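Local coordinates for protein NAD nucleotidase (PDB 3ZTV) that degrades NAD to adenosine and nicotinamide riboside in the periplasm, combining NAD pyrophosphatase with 5'-nucleotidase activity on nicotinamide and adenosine nucleotides, at residues R389-A392 with E393-Y396. Residues are numbered along the deposited sequence; the frame is centred on the assembly and turned at random.
Sequences RFIA and ETMY
Arg-389 and Glu-393 form an i to i+4 salt bridge along the last turns of helix 386-396, within the C-terminal domain of this 5'-nucleotidase, the domain that holds the bound adenosine. The guanidinium comes side-on and gives two hydrogen bonds to a single carboxylate oxygen: NE of Arg-389 lies 2.8 Å from OE2 of Glu-393, and NH2 of Arg-389 lies 3.1 Å from the same atom. OE2 stays nearly in the guanidinium plane, but the guanidinium and carboxylate planes are 40° apart; NE meets OE2 on its anti side, somewhat out of the carboxylate plane, and NH2 reaches it from above that plane. A bend at chi2 (-96°) in Arg-389 and another at chi2 of Glu-393 bring the two groups together. NH1 of Arg-389 bonds to the carbonyl oxygen of Ser-564, which probably further limits rotation of the guanidinium, and Tyr-562 adds a cation-pi contact.

Phe-390, Ile-391, Thr-394 and Met-395 are buried. CE1 of Phe-390 meets the methyl CG2 of Thr-394 obliquely at 4.1 Å, within an aromatic cluster with Phe-549, Phe-552 and Phe-559. CG2 of Ile-391 touches SD of Met-395 at 4.1 Å, and both side chains pack against Gln-407 of strand 404-408, joining the helix to the sheet.

Thr-394 turns its hydroxyl back onto the helix: with chi1 at 73°, OG1 sits between its own backbone N and carbonyl carbon. From there it donates in the carbonyl plane, on a lone pair, to O of Ile-391 at 2.7 Å, an oxygen that also accepts from N of Met-395 at 3.2 Å.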
loop_
_atom_site.group_PDB
_atom_site.type_symbol
_atom_site.label_atom_id
_atom_site.label_comp_id
_atom_site.label_asym_id
_atom_site.label_seq_id
_atom_site.Cartn_x
_atom_site.Cartn_y
_atom_site.Cartn_z
ATOM N N ARG A 389 -36.369 15.731 11.799
ATOM C CA ARG A 389 -35.220 16.468 11.269
ATOM C C ARG A 389 -34.107 16.542 12.319
ATOM O O ARG A 389 -32.934 16.338 12.006
ATOM C CB ARG A 389 -35.630 17.866 10.782
ATOM C CG ARG A 389 -34.509 18.681 10.144
ATOM C CD ARG A 389 -33.867 19.626 11.141
ATOM N NE ARG A 389 -32.713 20.338 10.591
ATOM C CZ ARG A 389 -32.720 21.608 10.194
ATOM N NH1 ARG A 389 -33.830 22.332 10.265
ATOM N NH2 ARG A 389 -31.610 22.155 9.722
ATOM N N PHE A 390 -34.475 16.819 13.565
ATOM C CA PHE A 390 -33.517 16.824 14.663
ATOM C C PHE A 390 -32.765 15.488 14.761
ATOM O O PHE A 390 -31.534 15.454 14.845
ATOM C CB PHE A 390 -34.252 17.115 15.971
ATOM C CG PHE A 390 -33.349 17.390 17.135
ATOM C CD1 PHE A 390 -32.008 17.658 16.944
ATOM C CD2 PHE A 390 -33.853 17.398 18.426
ATOM C CE1 PHE A 390 -31.183 17.912 18.014
ATOM C CE2 PHE A 390 -33.031 17.652 19.503
ATOM C CZ PHE A 390 -31.691 17.912 19.297
ATOM N N ILE A 391 -33.509 14.387 14.767
ATOM C CA ILE A 391 -32.874 13.079 14.850
ATOM C C ILE A 391 -31.944 12.859 13.654
ATOM O O ILE A 391 -30.831 12.350 13.807
ATOM C CB ILE A 391 -33.905 11.937 14.985
ATOM C CG1 ILE A 391 -34.707 12.104 16.280
ATOM C CG2 ILE A 391 -33.200 10.587 14.959
ATOM C CD1 ILE A 391 -33.852 12.238 17.499
ATOM N N ALA A 392 -32.385 13.257 12.463
ATOM C CA ALA A 392 -31.521 13.158 11.287
ATOM C C ALA A 392 -30.229 13.958 11.474
ATOM O O ALA A 392 -29.155 13.509 11.069
ATOM C CB ALA A 392 -32.257 13.594 10.022
ATOM N N GLU A 393 -30.328 15.124 12.101
ATOM C CA GLU A 393 -29.133 15.928 12.387
ATOM C C GLU A 393 -28.168 15.225 13.354
ATOM O O GLU A 393 -26.952 15.349 13.214
ATOM C CB GLU A 393 -29.500 17.322 12.917
ATOM C CG GLU A 393 -30.317 18.182 11.951
ATOM C CD GLU A 393 -29.487 18.832 10.849
ATOM O OE1 GLU A 393 -28.241 18.715 10.855
ATOM O OE2 GLU A 393 -30.102 19.468 9.965
ATOM N N THR A 394 -28.700 14.490 14.331
ATOM C CA THR A 394 -27.830 13.764 15.257
ATOM C C THR A 394 -27.064 12.663 14.518
ATOM O O THR A 394 -25.912 12.376 14.833
ATOM C CB THR A 394 -28.603 13.173 16.471
ATOM O OG1 THR A 394 -29.395 12.056 16.062
ATOM C CG2 THR A 394 -29.501 14.235 17.132
ATOM N N MET A 395 -27.701 12.069 13.519
ATOM C CA MET A 395 -27.063 11.052 12.693
ATOM C C MET A 395 -26.005 11.670 11.773
ATOM O O MET A 395 -24.919 11.119 11.585
ATOM C CB MET A 395 -28.126 10.334 11.865
ATOM C CG MET A 395 -29.168 9.615 12.717
ATOM S SD MET A 395 -30.754 9.334 11.907
ATOM C CE MET A 395 -30.281 8.058 10.755
ATOM N N TYR A 396 -26.340 12.815 11.193
ATOM C CA TYR A 396 -25.445 13.515 10.275
ATOM C C TYR A 396 -24.151 13.905 10.981
ATOM O O TYR A 396 -23.070 13.879 10.389
ATOM C CB TYR A 396 -26.171 14.745 9.733
ATOM C CG TYR A 396 -25.391 15.617 8.776
ATOM C CD1 TYR A 396 -25.365 15.346 7.412
ATOM C CD2 TYR A 396 -24.712 16.734 9.234
ATOM C CE1 TYR A 396 -24.666 16.163 6.532
ATOM C CE2 TYR A 396 -24.019 17.554 8.369
ATOM C CZ TYR A 396 -24.004 17.265 7.022
ATOM O OH TYR A 396 -23.304 18.091 6.169
#